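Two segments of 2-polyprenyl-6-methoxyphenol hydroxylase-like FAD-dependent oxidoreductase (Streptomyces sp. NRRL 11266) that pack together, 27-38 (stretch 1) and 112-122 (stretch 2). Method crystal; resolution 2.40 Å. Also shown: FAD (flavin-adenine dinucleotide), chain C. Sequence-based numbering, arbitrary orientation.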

# COMPACT_ATOMS: atom_id res chain seq x y z
N PRO A 27 40.44 6.41 -19.86
CA PRO A 27 40.29 5.85 -21.22
C PRO A 27 39.16 4.84 -21.24
O PRO A 27 39.17 3.86 -20.49
N ALA A 28 38.14 5.10 -22.06
CA ALA A 28 36.99 4.22 -22.12
C ALA A 28 36.75 3.72 -23.54
O ALA A 28 36.87 4.47 -24.52
N VAL A 29 36.42 2.44 -23.66
CA VAL A 29 36.04 1.88 -24.95
C VAL A 29 34.65 1.29 -24.80
O VAL A 29 34.43 0.41 -23.95
N LEU A 30 33.72 1.80 -25.59
CA LEU A 30 32.32 1.48 -25.50
C LEU A 30 31.98 0.65 -26.73
O LEU A 30 32.31 1.04 -27.85
N VAL A 31 31.40 -0.52 -26.50
CA VAL A 31 31.15 -1.51 -27.52
C VAL A 31 29.65 -1.69 -27.67
O VAL A 31 28.94 -1.87 -26.67
N ASP A 32 29.17 -1.63 -28.91
CA ASP A 32 27.80 -2.01 -29.23
C ASP A 32 27.84 -2.73 -30.57
O ASP A 32 28.77 -2.54 -31.36
N ILE A 33 26.83 -3.56 -30.82
CA ILE A 33 26.85 -4.34 -32.06
C ILE A 33 26.09 -3.67 -33.20
O ILE A 33 26.36 -4.00 -34.36
N HIS A 34 25.19 -2.73 -32.93
CA HIS A 34 24.49 -2.06 -34.01
C HIS A 34 25.50 -1.42 -34.98
O HIS A 34 26.60 -1.06 -34.57
N PRO A 35 25.14 -1.28 -36.28
CA PRO A 35 26.07 -0.65 -37.24
C PRO A 35 26.10 0.86 -37.10
O PRO A 35 27.15 1.49 -37.28
N THR A 36 24.95 1.46 -36.81
CA THR A 36 24.83 2.87 -36.47
C THR A 36 23.93 2.97 -35.25
O THR A 36 23.42 1.95 -34.77
N GLN A 37 23.74 4.19 -34.74
CA GLN A 37 22.80 4.42 -33.65
C GLN A 37 21.46 3.79 -33.98
O GLN A 37 20.97 3.93 -35.10
N ARG A 38 20.88 3.09 -33.01
CA ARG A 38 19.68 2.33 -33.31
C ARG A 38 18.50 3.25 -33.56
O ARG A 38 18.52 4.44 -33.26
N GLY A 112 36.20 11.82 -26.40
CA GLY A 112 37.25 10.88 -26.74
C GLY A 112 37.00 9.44 -26.37
O GLY A 112 37.96 8.66 -26.34
N VAL A 113 35.76 9.06 -26.07
CA VAL A 113 35.45 7.64 -25.98
C VAL A 113 35.77 6.98 -27.31
O VAL A 113 35.40 7.49 -28.37
N ASP A 114 36.46 5.85 -27.26
CA ASP A 114 36.57 5.02 -28.46
C ASP A 114 35.27 4.24 -28.57
O ASP A 114 35.08 3.22 -27.91
N LEU A 115 34.36 4.73 -29.41
CA LEU A 115 33.05 4.12 -29.62
C LEU A 115 33.11 3.18 -30.83
O LEU A 115 33.57 3.57 -31.91
N ARG A 116 32.62 1.94 -30.66
CA ARG A 116 32.72 0.86 -31.66
C ARG A 116 31.37 0.23 -31.97
O ARG A 116 31.00 -0.75 -31.33
N TRP A 117 30.70 0.75 -32.99
CA TRP A 117 29.58 0.01 -33.54
C TRP A 117 30.06 -1.33 -34.13
O TRP A 117 31.25 -1.56 -34.35
N ALA A 118 29.10 -2.25 -34.34
CA ALA A 118 29.36 -3.54 -34.99
C ALA A 118 30.48 -4.33 -34.31
O ALA A 118 31.28 -5.01 -34.96
N THR A 119 30.55 -4.25 -32.99
CA THR A 119 31.55 -4.98 -32.22
C THR A 119 30.85 -5.72 -31.08
O THR A 119 30.06 -5.12 -30.34
N ARG A 120 31.10 -7.02 -30.96
CA ARG A 120 30.44 -7.84 -29.95
C ARG A 120 31.45 -8.32 -28.92
O ARG A 120 32.55 -8.75 -29.26
N LEU A 121 31.05 -8.26 -27.66
CA LEU A 121 31.80 -8.88 -26.58
C LEU A 121 31.34 -10.33 -26.44
O LEU A 121 30.17 -10.59 -26.14
N THR A 122 32.26 -11.26 -26.67
CA THR A 122 31.93 -12.68 -26.57
C THR A 122 32.30 -13.29 -25.23
O THR A 122 31.75 -14.34 -24.88

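The two stretches join as neighbouring parallel strands, 28-31 and 114-116, whose side chains pair on both faces of the sheet before the chains turn into loops that meet around Trp117 and the FAD. Main-chain hydrogen bonds set the register, among them Leu30 N to Asp114 O (3.0 Å) and Arg116 N to Leu30 O (3.0 Å). On one face lie Val29, Val31, Asp114 and Arg116. Asp114 (t) and Arg116 (m) form a salt bridge, with a very short Arg116 NH2 to Asp114 OD2 distance of 2.5 Å, and Val29 (t) covers one face of the guanidinium, its CG1 3.8 Å from Arg116 CZ. On the other face, Leu30 (t, p) sets CB 3.9 Å from Val113 CG1 and CD2 4.2 Å from Leu115 CG, an apolar patch.

Beyond the strands, Trp117 (m) has the most area covered by the other stretch. The backbone of Thr36 and Gln37 lies over one face of its indole, while His34 O sits at the ring edge. Ile33 (p, p) brings CG2 to 3.5 Å from Arg120 CB. Asp32 (t) is held at both oxygens: OD2 accepts a hydrogen bond from His34 N (2.8 Å), and OD1 accepts a very short one from FAD O3B (2.4 Å) and is also bonded elsewhere in the structure. Arg38 NH2 binds FAD O1A at 2.5 Å.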

# COMPACT_ATOMS: atom_id res chain seq x y z
CB PRO A 27 41.65 5.19 -21.47
CG PRO A 27 42.13 4.79 -20.10
CD PRO A 27 41.60 5.84 -19.15
CB ALA A 28 35.74 4.92 -21.61
CB VAL A 29 37.06 0.84 -25.45
CG1 VAL A 29 36.41 -0.06 -26.48
CG2 VAL A 29 38.26 1.56 -26.02
CB LEU A 30 31.49 2.77 -25.45
CG LEU A 30 30.00 2.75 -25.66
CD1 LEU A 30 29.36 2.04 -24.51
CD2 LEU A 30 29.48 4.20 -25.72
CB VAL A 31 31.84 -2.84 -27.17
CG1 VAL A 31 31.25 -3.95 -27.97
CG2 VAL A 31 33.31 -2.76 -27.46
CB ASP A 32 26.86 -0.81 -29.30
CG ASP A 32 25.38 -1.21 -29.31
OD1 ASP A 32 24.77 -1.23 -28.22
OD2 ASP A 32 24.84 -1.48 -30.40
CB ILE A 33 26.36 -5.79 -31.83
CG1 ILE A 33 25.13 -5.86 -30.94
CG2 ILE A 33 27.41 -6.57 -31.12
CD1 ILE A 33 23.86 -5.47 -31.62
CB HIS A 34 23.55 -1.00 -33.47
CG HIS A 34 22.38 -1.54 -32.72
ND1 HIS A 34 21.07 -1.27 -33.07
CD2 HIS A 34 22.30 -2.30 -31.60
CE1 HIS A 34 20.25 -1.86 -32.23
NE2 HIS A 34 20.97 -2.49 -31.32
CB PRO A 35 25.53 -1.09 -38.61
CG PRO A 35 24.06 -1.26 -38.39
CD PRO A 35 23.86 -1.66 -36.92
CB THR A 36 24.25 3.70 -37.62
OG1 THR A 36 24.29 5.09 -37.27
CG2 THR A 36 22.79 3.30 -37.89
CB GLN A 37 22.59 5.91 -33.39
CG GLN A 37 21.36 6.20 -32.53
CD GLN A 37 21.03 7.69 -32.40
OE1 GLN A 37 21.64 8.55 -33.05
NE2 GLN A 37 20.03 8.01 -31.57
CB ARG A 38 19.34 1.35 -32.19
CG ARG A 38 19.04 2.00 -30.85
CD ARG A 38 19.03 0.93 -29.75
NE ARG A 38 18.77 1.51 -28.44
CZ ARG A 38 18.78 0.83 -27.29
NH1 ARG A 38 19.05 -0.47 -27.27
NH2 ARG A 38 18.51 1.46 -26.14
CB VAL A 113 33.98 7.45 -25.62
CG1 VAL A 113 33.59 6.02 -25.85
CG2 VAL A 113 33.74 7.87 -24.19
CB ASP A 114 37.78 4.10 -28.38
CG ASP A 114 37.96 3.26 -29.65
OD1 ASP A 114 37.29 3.52 -30.68
OD2 ASP A 114 38.80 2.33 -29.60
CB LEU A 115 32.01 5.23 -29.81
CG LEU A 115 30.51 4.92 -29.72
CD1 LEU A 115 29.72 6.21 -29.75
CD2 LEU A 115 30.05 4.02 -30.88
CB ARG A 116 33.67 -0.22 -31.22
CG ARG A 116 34.88 0.29 -30.60
CD ARG A 116 35.98 -0.71 -30.69
NE ARG A 116 37.21 -0.08 -30.25
CZ ARG A 116 38.24 -0.73 -29.73
NH1 ARG A 116 38.19 -2.05 -29.60
NH2 ARG A 116 39.31 -0.07 -29.35
CB TRP A 117 28.87 0.88 -34.58
CG TRP A 117 28.55 2.28 -34.08
CD1 TRP A 117 29.19 3.44 -34.41
CD2 TRP A 117 27.51 2.64 -33.18
NE1 TRP A 117 28.61 4.51 -33.77
CE2 TRP A 117 27.57 4.04 -33.00
CE3 TRP A 117 26.52 1.92 -32.49
CZ2 TRP A 117 26.69 4.73 -32.17
CZ3 TRP A 117 25.65 2.61 -31.66
CH2 TRP A 117 25.74 4.00 -31.51
CB ALA A 118 29.67 -3.36 -36.49
CB THR A 119 32.64 -4.04 -31.69
OG1 THR A 119 33.19 -3.27 -32.78
CG2 THR A 119 33.76 -4.84 -31.08
CB ARG A 120 29.74 -9.06 -30.55
CG ARG A 120 29.33 -10.07 -29.48
CD ARG A 120 28.83 -11.40 -30.05
NE ARG A 120 27.63 -11.21 -30.86
CZ ARG A 120 26.42 -10.99 -30.36
NH1 ARG A 120 25.39 -10.83 -31.18
NH2 ARG A 120 26.25 -10.92 -29.04
CB LEU A 121 31.60 -8.11 -25.28
CG LEU A 121 32.45 -8.58 -24.12
CD1 LEU A 121 32.83 -7.36 -23.36
CD2 LEU A 121 31.67 -9.50 -23.23
CB THR A 122 32.62 -13.44 -27.68
OG1 THR A 122 34.04 -13.42 -27.45
CG2 THR A 122 32.34 -12.75 -28.99
PA FAD C . 19.50 -1.24 -23.72
O1A FAD C . 18.64 -0.06 -24.10
O2A FAD C . 18.70 -2.51 -23.95
O5B FAD C . 20.97 -1.18 -24.49
C5B FAD C . 21.85 -2.29 -24.41
C4B FAD C . 22.82 -2.23 -25.63
O4B FAD C . 23.78 -3.13 -25.58
C3B FAD C . 22.05 -2.55 -26.94
O3B FAD C . 22.49 -1.71 -27.91
C2B FAD C . 22.43 -4.00 -27.26
O2B FAD C . 22.14 -4.25 -28.69
C1B FAD C . 23.71 -3.99 -26.99
N9A FAD C . 24.32 -5.27 -26.68
C8A FAD C . 23.75 -6.30 -26.02
N7A FAD C . 24.68 -7.27 -25.88
C5A FAD C . 25.84 -6.81 -26.42
C6A FAD C . 27.10 -7.37 -26.55
N6A FAD C . 27.79 -8.61 -26.21
N1A FAD C . 28.09 -6.70 -27.15
C2A FAD C . 27.86 -5.46 -27.63
N3A FAD C . 26.62 -4.90 -27.49
C4A FAD C . 25.61 -5.57 -26.90
N1 FAD C . 12.01 3.69 -21.12
C2 FAD C . 11.37 4.93 -20.62
O2 FAD C . 11.98 5.72 -19.97
N3 FAD C . 9.94 5.19 -20.94
C4 FAD C . 9.20 4.22 -21.74
O4 FAD C . 8.06 4.39 -22.02
C4X FAD C . 9.87 2.96 -22.24
N5 FAD C . 9.08 2.04 -23.02
C5X FAD C . 9.72 0.79 -23.51
C6 FAD C . 8.94 -0.10 -24.26
C7 FAD C . 9.51 -1.28 -24.73
C7M FAD C . 8.44 -2.04 -25.51
C8 FAD C . 10.86 -1.59 -24.48
C8M FAD C . 11.40 -2.91 -25.05
C9 FAD C . 11.64 -0.70 -23.72
C9A FAD C . 11.08 0.50 -23.22
N10 FAD C . 11.90 1.47 -22.40
C10 FAD C . 11.27 2.70 -21.93
C1' FAD C . 13.32 1.16 -22.15
C2' FAD C . 13.84 1.07 -20.71
O2' FAD C . 14.10 2.32 -20.18
C3' FAD C . 15.21 0.39 -20.68
O3' FAD C . 15.48 0.10 -19.35
C4' FAD C . 16.39 1.23 -21.20
O4' FAD C . 16.26 1.65 -22.52
C5' FAD C . 17.58 0.26 -21.12
O5' FAD C . 18.80 0.94 -21.16
P FAD C . 20.22 0.11 -21.22
O1P FAD C . 21.27 0.98 -21.88
O2P FAD C . 20.68 -0.43 -19.88
O3P FAD C . 19.89 -1.24 -22.11